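Local coordinates for universal stress protein MJ0577 (Methanocaldococcus jannaschii, PDB 1MJH) that binds ATP together with a manganese ion, works as a homodimer and belongs to the universal stress protein A family, at residues 6-11 with 123-128; 12-17 with 38-43; 83-88 with 101-106; 127-132 with 157-162. All coordinates share one frame; numbering follows the deposited sequence.

Contact 1: 6-11 with 123-128; sequences KKILYP and IIIMGS. With ATP (adenosine-5'-triphosphate), chain F.
Ile8 and Ile123 run alongside each other, Ile8 CG1 lying 3.8 Å from Ile123 CG2, in the parallel sheet at the heart of this universal stress protein fold. Strands 7-11 and 123-127 run at 29° to each other. Their register is fixed where Leu9 N donates to Ile123 O and Ile125 N donates to Leu9 O. On the face carrying Ile8, the Ile8 and Ile125 side chains cross obliquely, Ile8 CG2 lying 3.9 Å from Ile125 CD1, and Phe28 of a nearby loop packs on both. Leu9 and Ile124 occupy the other face, covered by helix 108-118. Pro11 lies across both Ile124 and Met126 at about a right angle, with its CD 4.0 Å from Ile124 CG2 and its CG 3.9 Å from Met126 CB. Its CB also reaches the adenine, 3.4 Å from ATP N3. An alanine here would keep that CB but would probably open a gap beside Ile124 and Met126 where ring atoms CG and CD had packed. At the C-terminal ends of the strands the ribose is gripped from both segments: Gly127 N donates to ATP O2' at 3.3 Å, and ATP O2' itself donates to Pro11 O at 2.7 Å.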
# COMPACT_ATOMS: atom_id res chain seq x y z
N LYS B 6 3.56 -4.99 -13.93
CA LYS B 6 4.04 -4.48 -15.21
C LYS B 6 3.69 -3.02 -15.40
O LYS B 6 4.50 -2.31 -15.98
CB LYS B 6 3.37 -5.33 -16.34
CG LYS B 6 3.88 -4.92 -17.71
CD LYS B 6 3.61 -5.96 -18.79
CE LYS B 6 4.38 -5.61 -20.06
NZ LYS B 6 4.68 -6.82 -20.88
N LYS B 7 2.52 -2.58 -14.93
CA LYS B 7 2.09 -1.21 -15.13
C LYS B 7 1.73 -0.56 -13.81
O LYS B 7 0.95 -1.10 -13.00
CB LYS B 7 0.87 -1.20 -16.09
CG LYS B 7 0.49 0.21 -16.53
CD LYS B 7 -0.81 0.16 -17.35
CE LYS B 7 -0.55 -0.62 -18.65
NZ LYS B 7 -1.59 -0.18 -19.64
N ILE B 8 2.41 0.54 -13.48
CA ILE B 8 2.21 1.25 -12.21
C ILE B 8 1.53 2.61 -12.42
O ILE B 8 1.90 3.37 -13.34
CB ILE B 8 3.64 1.55 -11.63
CG1 ILE B 8 4.34 0.25 -11.32
CG2 ILE B 8 3.56 2.43 -10.39
CD1 ILE B 8 5.88 0.38 -11.23
N LEU B 9 0.62 2.95 -11.51
CA LEU B 9 0.05 4.31 -11.52
C LEU B 9 0.80 5.09 -10.44
O LEU B 9 0.82 4.62 -9.29
CB LEU B 9 -1.44 4.43 -11.21
CG LEU B 9 -2.06 5.82 -11.06
CD1 LEU B 9 -1.90 6.63 -12.38
CD2 LEU B 9 -3.55 5.80 -10.71
N TYR B 10 1.41 6.25 -10.77
CA TYR B 10 2.12 7.03 -9.79
C TYR B 10 1.53 8.44 -9.84
O TYR B 10 1.82 9.23 -10.76
CB TYR B 10 3.64 7.10 -10.09
CG TYR B 10 4.38 8.14 -9.30
CD1 TYR B 10 4.22 8.21 -7.90
CD2 TYR B 10 5.23 9.06 -9.91
CE1 TYR B 10 4.90 9.16 -7.16
CE2 TYR B 10 5.90 10.01 -9.16
CZ TYR B 10 5.73 10.05 -7.81
OH TYR B 10 6.39 11.01 -7.03
N PRO B 11 0.57 8.71 -8.98
CA PRO B 11 -0.06 10.02 -8.92
C PRO B 11 0.78 10.91 -8.00
O PRO B 11 1.10 10.52 -6.88
CB PRO B 11 -1.41 9.72 -8.26
CG PRO B 11 -1.22 8.49 -7.42
CD PRO B 11 -0.00 7.78 -7.96
N ILE B 123 -0.86 -1.71 -9.89
CA ILE B 123 -0.61 -1.21 -8.52
C ILE B 123 -0.61 0.31 -8.60
O ILE B 123 -0.29 0.86 -9.66
CB ILE B 123 0.73 -1.75 -8.01
CG1 ILE B 123 0.97 -1.24 -6.57
CG2 ILE B 123 1.92 -1.36 -8.91
CD1 ILE B 123 2.17 -1.96 -5.93
N ILE B 124 -1.02 0.96 -7.53
CA ILE B 124 -0.91 2.40 -7.40
C ILE B 124 0.16 2.66 -6.33
O ILE B 124 0.04 2.05 -5.26
CB ILE B 124 -2.23 3.00 -6.88
CG1 ILE B 124 -3.37 2.58 -7.90
CG2 ILE B 124 -2.08 4.51 -6.94
CD1 ILE B 124 -4.70 3.13 -7.46
N ILE B 125 1.18 3.46 -6.61
CA ILE B 125 2.23 3.74 -5.58
C ILE B 125 2.11 5.25 -5.24
O ILE B 125 2.24 6.10 -6.12
CB ILE B 125 3.60 3.40 -6.16
CG1 ILE B 125 3.73 1.88 -6.39
CG2 ILE B 125 4.68 3.83 -5.13
CD1 ILE B 125 5.09 1.45 -6.95
N MET B 126 1.82 5.60 -3.99
CA MET B 126 1.51 7.02 -3.66
C MET B 126 2.02 7.35 -2.27
O MET B 126 2.26 6.42 -1.49
CB MET B 126 -0.01 7.34 -3.87
CG MET B 126 -0.92 6.60 -2.83
SD MET B 126 -2.75 6.54 -3.34
CE MET B 126 -2.98 8.33 -3.47
N GLY B 127 2.07 8.66 -1.95
CA GLY B 127 2.49 8.99 -0.58
C GLY B 127 1.32 8.87 0.38
O GLY B 127 0.14 8.85 0.01
N SER B 128 1.67 8.80 1.70
CA SER B 128 0.63 8.84 2.73
C SER B 128 0.07 10.25 2.92
O SER B 128 -1.06 10.44 3.40
CB SER B 128 1.19 8.37 4.07
OG SER B 128 2.24 9.24 4.49
PG ATP F . -5.16 16.67 2.34
O1G ATP F . -6.22 15.70 2.75
O2G ATP F . -5.23 16.85 0.93
O3G ATP F . -5.24 17.95 3.06
PB ATP F . -2.34 15.81 2.25
O1B ATP F . -1.37 15.85 3.34
O2B ATP F . -2.05 16.85 1.26
O3B ATP F . -3.80 15.92 2.83
PA ATP F . -2.87 13.71 0.19
O1A ATP F . -3.85 12.72 0.57
O2A ATP F . -3.28 14.74 -0.71
O3A ATP F . -2.28 14.36 1.58
O5' ATP F . -1.52 13.19 -0.42
C5' ATP F . -1.33 11.75 -0.48
C4' ATP F . -0.78 11.37 -1.85
O4' ATP F . -1.88 11.55 -2.83
C3' ATP F . 0.34 12.23 -2.41
O3' ATP F . 1.63 11.88 -1.89
C2' ATP F . 0.18 11.93 -3.92
O2' ATP F . 0.77 10.65 -4.21
C1' ATP F . -1.36 11.90 -4.06
N9 ATP F . -1.93 13.16 -4.51
C8 ATP F . -2.48 14.16 -3.79
N7 ATP F . -2.99 15.14 -4.52
C5 ATP F . -2.72 14.78 -5.76
C6 ATP F . -3.01 15.43 -6.95
N6 ATP F . -3.63 16.61 -6.97
N1 ATP F . -2.62 14.82 -8.07
C2 ATP F . -2.00 13.59 -8.05
N3 ATP F . -1.69 12.89 -6.94
C4 ATP F . -2.07 13.60 -5.85

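Contact 2: 12-17 with 38-43. With ATP (adenosine-5'-triphosphate), chain F.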
# COMPACT_ATOMS: atom_id res chain seq x y z
N THR B 12 1.16 12.08 -8.52
CA THR B 12 1.98 12.97 -7.71
C THR B 12 1.40 14.36 -7.60
O THR B 12 0.82 14.86 -8.58
CB THR B 12 3.42 13.06 -8.32
OG1 THR B 12 4.12 14.01 -7.50
CG2 THR B 12 3.41 13.60 -9.74
N ASP B 13 1.49 14.97 -6.43
CA ASP B 13 1.11 16.35 -6.20
C ASP B 13 2.37 17.20 -6.00
O ASP B 13 2.28 18.35 -5.57
CB ASP B 13 0.22 16.43 -4.93
CG ASP B 13 0.91 15.83 -3.72
OD1 ASP B 13 2.06 15.34 -3.87
OD2 ASP B 13 0.31 15.77 -2.61
N PHE B 14 3.52 16.65 -6.37
CA PHE B 14 4.82 17.33 -6.25
C PHE B 14 5.19 17.63 -4.81
O PHE B 14 6.10 18.47 -4.56
CB PHE B 14 4.96 18.59 -7.14
CG PHE B 14 4.36 18.35 -8.51
CD1 PHE B 14 4.85 17.35 -9.32
CD2 PHE B 14 3.27 19.09 -8.94
CE1 PHE B 14 4.31 17.07 -10.57
CE2 PHE B 14 2.70 18.83 -10.18
CZ PHE B 14 3.24 17.83 -10.97
N SER B 15 4.63 16.88 -3.86
CA SER B 15 4.96 17.11 -2.44
C SER B 15 6.19 16.34 -2.00
O SER B 15 6.68 15.47 -2.72
CB SER B 15 3.80 16.66 -1.54
OG SER B 15 3.62 15.24 -1.69
N GLU B 16 6.78 16.73 -0.86
CA GLU B 16 7.93 15.97 -0.36
C GLU B 16 7.59 14.49 -0.21
O GLU B 16 8.43 13.62 -0.46
CB GLU B 16 8.30 16.56 0.98
CG GLU B 16 9.20 15.82 1.93
CD GLU B 16 9.22 16.63 3.25
OE1 GLU B 16 10.03 17.60 3.16
OE2 GLU B 16 8.46 16.32 4.20
N THR B 17 6.40 14.19 0.35
CA THR B 17 6.08 12.76 0.52
C THR B 17 5.90 12.06 -0.83
O THR B 17 6.37 10.93 -0.98
CB THR B 17 4.78 12.61 1.35
OG1 THR B 17 4.98 13.29 2.63
CG2 THR B 17 4.60 11.16 1.74
N LEU B 38 2.17 8.41 -15.24
CA LEU B 38 2.52 9.49 -14.30
C LEU B 38 1.44 10.52 -14.32
O LEU B 38 1.10 11.09 -15.39
CB LEU B 38 3.89 10.05 -14.81
CG LEU B 38 4.26 11.39 -14.16
CD1 LEU B 38 4.67 11.14 -12.69
CD2 LEU B 38 5.48 12.01 -14.86
N LEU B 39 0.78 10.69 -13.18
CA LEU B 39 -0.43 11.51 -13.16
C LEU B 39 -0.43 12.67 -12.20
O LEU B 39 -0.10 12.45 -11.05
CB LEU B 39 -1.59 10.52 -12.78
CG LEU B 39 -2.92 11.21 -12.51
CD1 LEU B 39 -3.49 11.89 -13.76
CD2 LEU B 39 -3.94 10.13 -12.06
N HIS B 40 -0.79 13.88 -12.65
CA HIS B 40 -1.05 15.00 -11.77
C HIS B 40 -2.45 15.53 -12.01
O HIS B 40 -2.85 15.64 -13.19
CB HIS B 40 0.01 16.14 -11.93
CG HIS B 40 -0.33 17.28 -11.01
ND1 HIS B 40 -0.77 18.52 -11.35
CD2 HIS B 40 -0.28 17.33 -9.69
CE1 HIS B 40 -0.96 19.27 -10.25
NE2 HIS B 40 -0.66 18.54 -9.18
N VAL B 41 -3.18 15.73 -10.91
CA VAL B 41 -4.54 16.26 -11.01
C VAL B 41 -4.52 17.70 -10.53
O VAL B 41 -4.28 18.03 -9.36
CB VAL B 41 -5.58 15.50 -10.16
CG1 VAL B 41 -7.00 16.06 -10.31
CG2 VAL B 41 -5.57 14.06 -10.60
N ILE B 42 -4.97 18.60 -11.44
CA ILE B 42 -5.27 19.96 -10.98
C ILE B 42 -6.62 20.01 -10.27
O ILE B 42 -7.65 19.68 -10.89
CB ILE B 42 -5.37 20.93 -12.19
CG1 ILE B 42 -4.10 20.79 -13.02
CG2 ILE B 42 -5.60 22.36 -11.73
CD1 ILE B 42 -2.82 21.01 -12.28
N ASP B 43 -6.66 20.31 -8.96
CA ASP B 43 -7.91 20.27 -8.22
C ASP B 43 -8.88 21.32 -8.76
O ASP B 43 -8.57 22.51 -8.66
CB ASP B 43 -7.62 20.49 -6.74
CG ASP B 43 -8.83 20.18 -5.87
OD1 ASP B 43 -9.97 20.28 -6.38
OD2 ASP B 43 -8.64 19.82 -4.70
PG ATP F . -5.16 16.67 2.34
O1G ATP F . -6.22 15.70 2.75
O2G ATP F . -5.23 16.85 0.93
O3G ATP F . -5.24 17.95 3.06
PB ATP F . -2.34 15.81 2.25
O1B ATP F . -1.37 15.85 3.34
O2B ATP F . -2.05 16.85 1.26
O3B ATP F . -3.80 15.92 2.83
PA ATP F . -2.87 13.71 0.19
O1A ATP F . -3.85 12.72 0.57
O2A ATP F . -3.28 14.74 -0.71
O3A ATP F . -2.28 14.36 1.58
O5' ATP F . -1.52 13.19 -0.42
C5' ATP F . -1.33 11.75 -0.48
C4' ATP F . -0.78 11.37 -1.85
O4' ATP F . -1.88 11.55 -2.83
C3' ATP F . 0.34 12.23 -2.41
O3' ATP F . 1.63 11.88 -1.89
C2' ATP F . 0.18 11.93 -3.92
O2' ATP F . 0.77 10.65 -4.21
C1' ATP F . -1.36 11.90 -4.06
N9 ATP F . -1.93 13.16 -4.51
C8 ATP F . -2.48 14.16 -3.79
N7 ATP F . -2.99 15.14 -4.52
C5 ATP F . -2.72 14.78 -5.76
C6 ATP F . -3.01 15.43 -6.95
N6 ATP F . -3.63 16.61 -6.97
N1 ATP F . -2.62 14.82 -8.07
C2 ATP F . -2.00 13.59 -8.05
N3 ATP F . -1.69 12.89 -6.94
C4 ATP F . -2.07 13.60 -5.85
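Phe14 lays its CE2 over the centre of the His40 imidazole, 3.3 Å above the ring plane. The two planes are inclined at 35°, and the side chains cross at about a right angle. His40 reaches this place because its CG stands anti to the backbone N (chi1 179°). The rim of the imidazole meets Thr12 O in its own plane, while Thr12 CG2 packs against Leu38 CD1 at 4.0 Å. Between the backbones, Thr12 N donates to Leu39 O at 2.9 Å, tying the loop after strand 7-11 to strand 35-43 within a beta-alpha-beta unit. Two side-chain turns then shape the path toward helix 16-27. Phe14 N donates to Thr12 OG1, an ST turn, and Ser15 N donates to Asp13 OD1 at 3.0 Å, an Asx turn. Asp13 OD1 is gripped a second time by Ser15 OG at 2.7 Å, and both donors come from the same face of the carboxylate. Ser15 is also the N-cap of the helix, its OG capping Ala18 N. Asp13 CB packs on the adenine, 3.5 Å from ATP C5. An alanine in place of Asp13 would take away the carboxylate beside the ribose and would probably leave Ser15 N and Ser15 OG without their shared acceptor. On strand 35-43, Val41 makes its polar contacts with the base through its backbone: its N donates to ATP N1 at 3.0 Å, and its O accepts from ATP N6. This pattern is consistent with recognition of adenine through main-chain polarity.

Contact 3: 83-88 with 101-106; sequences NKMENI and DIIVVG
Met85 brings helix 83-88 onto strand 101-106, whose N-to-C direction is 160° from that of the helix; the short axes come within 9.9 Å. The nearest CA atoms are those of Met85 and Asp101, 7.4 Å apart. Met85 carries the packing through its methyl end. Bends at chi2 and chi3 (-90°) turn its chain so that CE lies 3.3 Å from Ile102 O and 4.0 Å from Ile103 CG1. The Met85 and Ile103 side chains run antiparallel alongside each other. At the outer edge the chemistry changes: Glu86 OE2 and Asp101 OD2 stand 4.1 Å apart, with carboxylate planes 90° apart. One water donates to both, at 2.7 Å to Asp101 OD2 and 3.2 Å to Glu86 OE2, and so bridges two groups that would probably repel each other. Asp101 OD1 also has a salt bridge to Lys89, which is likely to offset part of this negative charge. Met85 further touches Leu38 and His40 of the adjoining strand. Segment 83-88 of helix 66-95 thus runs nearly antiparallel to segment 101-106 of strand 98-106, an outermost strand within this chain, in the layered alpha/beta arrangement of the universal stress protein fold.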
# COMPACT_ATOMS: atom_id res chain seq x y z
N ASN B 83 6.64 21.53 -16.18
CA ASN B 83 8.09 21.39 -15.97
C ASN B 83 8.41 20.34 -14.90
O ASN B 83 9.32 19.54 -15.02
CB ASN B 83 8.78 22.70 -15.55
CG ASN B 83 10.29 22.45 -15.41
OD1 ASN B 83 10.92 22.07 -16.40
ND2 ASN B 83 10.91 22.61 -14.25
N LYS B 84 7.59 20.31 -13.84
CA LYS B 84 7.82 19.28 -12.81
C LYS B 84 7.62 17.90 -13.40
O LYS B 84 8.38 16.97 -13.13
CB LYS B 84 6.93 19.53 -11.58
CG LYS B 84 7.44 20.67 -10.72
CD LYS B 84 6.46 21.17 -9.68
CE LYS B 84 5.73 22.42 -10.19
NZ LYS B 84 4.73 22.88 -9.19
N MET B 85 6.56 17.69 -14.20
CA MET B 85 6.30 16.38 -14.77
C MET B 85 7.40 15.94 -15.72
O MET B 85 7.74 14.75 -15.78
CB MET B 85 4.93 16.43 -15.46
CG MET B 85 3.71 16.53 -14.55
SD MET B 85 3.25 15.03 -13.60
CE MET B 85 2.12 14.35 -14.86
N GLU B 86 7.96 16.90 -16.50
CA GLU B 86 9.05 16.51 -17.40
C GLU B 86 10.28 15.98 -16.70
O GLU B 86 10.92 15.02 -17.15
CB GLU B 86 9.43 17.75 -18.25
CG GLU B 86 8.40 18.12 -19.30
CD GLU B 86 8.05 17.02 -20.27
OE1 GLU B 86 8.92 16.22 -20.68
OE2 GLU B 86 6.88 16.87 -20.69
N ASN B 87 10.70 16.58 -15.57
CA ASN B 87 11.84 16.14 -14.80
C ASN B 87 11.55 14.71 -14.28
O ASN B 87 12.42 13.86 -14.32
CB ASN B 87 12.12 17.06 -13.61
CG ASN B 87 12.95 18.29 -14.00
OD1 ASN B 87 13.80 18.19 -14.89
ND2 ASN B 87 12.66 19.41 -13.35
N ILE B 88 10.33 14.46 -13.77
CA ILE B 88 10.05 13.08 -13.29
C ILE B 88 10.03 12.04 -14.42
O ILE B 88 10.50 10.93 -14.33
CB ILE B 88 8.66 13.06 -12.60
CG1 ILE B 88 8.70 14.02 -11.40
CG2 ILE B 88 8.38 11.63 -12.16
CD1 ILE B 88 7.28 14.33 -10.90
N ASP B 101 2.60 10.31 -19.46
CA ASP B 101 2.30 11.40 -18.52
C ASP B 101 0.94 12.02 -18.76
O ASP B 101 0.52 12.31 -19.91
CB ASP B 101 3.41 12.45 -18.57
CG ASP B 101 3.71 12.91 -19.99
OD1 ASP B 101 3.83 12.07 -20.89
OD2 ASP B 101 3.84 14.13 -20.18
N ILE B 102 0.14 12.18 -17.72
CA ILE B 102 -1.19 12.78 -17.76
C ILE B 102 -1.39 13.91 -16.79
O ILE B 102 -1.10 13.81 -15.59
CB ILE B 102 -2.25 11.67 -17.44
CG1 ILE B 102 -2.13 10.50 -18.41
CG2 ILE B 102 -3.65 12.25 -17.39
CD1 ILE B 102 -2.96 9.27 -17.99
N ILE B 103 -1.90 15.06 -17.25
CA ILE B 103 -2.32 16.17 -16.44
C ILE B 103 -3.81 16.38 -16.71
O ILE B 103 -4.21 16.45 -17.87
CB ILE B 103 -1.60 17.50 -16.66
CG1 ILE B 103 -0.09 17.32 -16.40
CG2 ILE B 103 -2.18 18.62 -15.82
CD1 ILE B 103 0.72 18.48 -16.95
N VAL B 104 -4.61 16.36 -15.66
CA VAL B 104 -6.05 16.50 -15.85
C VAL B 104 -6.64 17.39 -14.78
O VAL B 104 -6.08 17.47 -13.67
CB VAL B 104 -6.70 15.11 -15.86
CG1 VAL B 104 -6.50 14.45 -14.49
CG2 VAL B 104 -8.17 15.11 -16.24
N VAL B 105 -7.64 18.18 -15.13
CA VAL B 105 -8.31 19.05 -14.15
C VAL B 105 -9.46 18.24 -13.57
O VAL B 105 -10.27 17.66 -14.31
CB VAL B 105 -8.86 20.37 -14.75
CG1 VAL B 105 -9.61 21.17 -13.67
CG2 VAL B 105 -7.77 21.26 -15.32
N GLY B 106 -9.61 18.19 -12.24
CA GLY B 106 -10.72 17.41 -11.69
C GLY B 106 -10.54 17.20 -10.17
O GLY B 106 -9.87 18.02 -9.56
O HOH W 1 4.62 15.35 -22.41

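Contact 4: 127-132 with 157-162; sequences GSHGKT and VKRKNS. With ATP (adenosine-5'-triphosphate), chain F.
His129 and Arg159 stack flat on each other where the glycine-rich ATP-binding loop of this universal stress protein meets the tail after strand 154-157. Their planes are only 12° apart and their centres 3.9 Å. Arg159 extends from CG to NE, which carries CD over one face of the imidazole in a CH-pi contact, 3.6 Å from the ring centroid. The guanidinium continues over the ring toward NE2. Polar ends on both sides are held from outside: His129 NE2 bonds to Ile137 O, and Arg159 NH1 and NH2 bond to Asn133 OD1 and Lys135 O. These bonds are consistent with the stack being fixed in rotation as well as packed.

Ser128 packs beside it. Its OG shares a 2.7 Å hydrogen bond with His129 ND1, in the plane of the imidazole, and weakly accepts from Arg159 N. Ser128 N donates to Val157 O, and Ser128 CB is tight against Lys158 CE at 3.5 Å. Lys158 coils back through three bent torsions, and its NZ bonds to Ser150 O of the second subunit, so this edge also reaches the dimer partner.

The looser side is the end of the tail, where Lys160, Asn161 and Ser162 are exposed and their side chains stay clear of the 127-132 loop. The 127-132 loop also binds the nucleotide. His129 O accepts from ATP O3', and Thr132 N donates to ATP O2B at 3.0 Å. Thr132 OG1 adds a bond to the gamma phosphate, donating to ATP O3G at 2.8 Å.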
# COMPACT_ATOMS: atom_id res chain seq x y z
N GLY B 127 2.07 8.66 -1.95
CA GLY B 127 2.49 8.99 -0.58
C GLY B 127 1.32 8.87 0.38
O GLY B 127 0.14 8.85 0.01
N SER B 128 1.67 8.80 1.70
CA SER B 128 0.63 8.84 2.73
C SER B 128 0.07 10.25 2.92
O SER B 128 -1.06 10.44 3.40
CB SER B 128 1.19 8.37 4.07
OG SER B 128 2.24 9.24 4.49
N HIS B 129 0.89 11.28 2.61
CA HIS B 129 0.54 12.68 2.79
C HIS B 129 1.06 13.46 1.59
O HIS B 129 1.63 12.87 0.69
CB HIS B 129 1.22 13.28 4.08
CG HIS B 129 0.76 12.62 5.36
ND1 HIS B 129 1.09 11.36 5.78
CD2 HIS B 129 -0.06 13.14 6.33
CE1 HIS B 129 0.50 11.11 6.94
NE2 HIS B 129 -0.23 12.19 7.30
N GLY B 130 0.73 14.75 1.58
CA GLY B 130 0.91 15.52 0.36
C GLY B 130 1.24 16.97 0.67
O GLY B 130 2.08 17.16 1.55
N LYS B 131 0.65 17.87 -0.10
CA LYS B 131 1.05 19.29 0.12
C LYS B 131 0.53 19.84 1.44
O LYS B 131 1.19 20.76 1.95
CB LYS B 131 0.53 20.12 -1.06
CG LYS B 131 1.19 19.92 -2.42
CD LYS B 131 2.63 20.48 -2.37
CE LYS B 131 3.18 20.65 -3.76
NZ LYS B 131 4.41 21.50 -3.72
N THR B 132 -0.55 19.35 2.06
CA THR B 132 -0.95 19.87 3.37
C THR B 132 -0.03 19.38 4.46
O THR B 132 0.59 20.14 5.23
CB THR B 132 -2.41 19.43 3.66
OG1 THR B 132 -3.20 19.82 2.51
CG2 THR B 132 -3.01 20.04 4.91
N VAL B 157 3.40 5.02 0.81
CA VAL B 157 4.75 5.33 1.27
C VAL B 157 4.64 6.46 2.31
O VAL B 157 4.07 7.51 1.97
CB VAL B 157 5.59 5.82 0.09
CG1 VAL B 157 7.02 6.19 0.52
CG2 VAL B 157 5.74 4.70 -0.97
N LYS B 158 5.18 6.24 3.49
CA LYS B 158 4.89 7.25 4.55
C LYS B 158 5.77 8.48 4.45
O LYS B 158 6.88 8.50 3.92
CB LYS B 158 5.15 6.64 5.96
CG LYS B 158 4.36 5.34 6.20
CD LYS B 158 2.87 5.52 6.15
CE LYS B 158 2.21 6.66 6.94
NZ LYS B 158 2.38 6.42 8.45
N ARG B 159 5.24 9.55 5.04
CA ARG B 159 5.97 10.83 5.08
C ARG B 159 7.21 10.71 5.96
O ARG B 159 7.37 9.76 6.68
CB ARG B 159 5.03 11.90 5.67
CG ARG B 159 4.58 11.53 7.10
CD ARG B 159 3.68 12.64 7.68
NE ARG B 159 3.15 12.25 9.00
CZ ARG B 159 2.22 12.98 9.64
NH1 ARG B 159 1.69 14.07 9.09
NH2 ARG B 159 1.75 12.61 10.83
N LYS B 160 8.08 11.73 5.83
CA LYS B 160 9.28 11.70 6.71
C LYS B 160 8.87 11.64 8.17
O LYS B 160 7.87 12.17 8.59
CB LYS B 160 10.09 12.99 6.46
CG LYS B 160 10.87 13.01 5.17
CD LYS B 160 11.52 14.40 4.98
CE LYS B 160 12.04 14.50 3.55
NZ LYS B 160 12.86 13.31 3.18
N ASN B 161 9.79 11.07 8.99
CA ASN B 161 9.57 10.97 10.43
C ASN B 161 9.84 12.33 11.06
O ASN B 161 10.70 13.09 10.57
CB ASN B 161 10.52 9.94 11.03
CG ASN B 161 10.35 8.54 10.50
OD1 ASN B 161 11.32 7.86 10.13
ND2 ASN B 161 9.09 8.13 10.47
N SER B 162 8.99 12.73 11.99
CA SER B 162 8.93 14.10 12.51
C SER B 162 9.43 15.17 11.55
O SER B 162 9.91 16.26 11.99
CB SER B 162 9.55 14.13 13.91
OG SER B 162 8.98 13.09 14.70
OXT SER B 162 8.78 15.30 10.47
PG ATP F . -5.16 16.67 2.34
O1G ATP F . -6.22 15.70 2.75
O2G ATP F . -5.23 16.85 0.93
O3G ATP F . -5.24 17.95 3.06
PB ATP F . -2.34 15.81 2.25
O1B ATP F . -1.37 15.85 3.34
O2B ATP F . -2.05 16.85 1.26
O3B ATP F . -3.80 15.92 2.83
PA ATP F . -2.87 13.71 0.19
O1A ATP F . -3.85 12.72 0.57
O2A ATP F . -3.28 14.74 -0.71
O3A ATP F . -2.28 14.36 1.58
O5' ATP F . -1.52 13.19 -0.42
C5' ATP F . -1.33 11.75 -0.48
C4' ATP F . -0.78 11.37 -1.85
O4' ATP F . -1.88 11.55 -2.83
C3' ATP F . 0.34 12.23 -2.41
O3' ATP F . 1.63 11.88 -1.89
C2' ATP F . 0.18 11.93 -3.92
O2' ATP F . 0.77 10.65 -4.21
C1' ATP F . -1.36 11.90 -4.06
N9 ATP F . -1.93 13.16 -4.51
C8 ATP F . -2.48 14.16 -3.79
N7 ATP F . -2.99 15.14 -4.52
C5 ATP F . -2.72 14.78 -5.76
C6 ATP F . -3.01 15.43 -6.95
N6 ATP F . -3.63 16.61 -6.97
N1 ATP F . -2.62 14.82 -8.07
C2 ATP F . -2.00 13.59 -8.05
N3 ATP F . -1.69 12.89 -6.94
C4 ATP F . -2.07 13.60 -5.85

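Contacts 1, 2 and 4 are buried, and contacts 1 and 2 share the parallel sheet: strands 7-11 and 35-43 are neighbours, joined by a probable hydrogen bond from Leu39 N to Tyr10 O. Contact 3 lies toward the surface on the same sheet, with its strand beside that of contact 2; its outer edge is charged and water-bridged, whereas contact 1 is mainly apolar. Contact 4 shares Gly127 and Ser128 with contact 1, keeps one parallel bridge and adds stacking and phosphate binding. Contacts 1, 2 and 4 all touch ATP, with overlapping shares of ribose, adenine and phosphates, while contact 3 does not. Contacts 3 and 4 lie on opposite sides of the chain's centre.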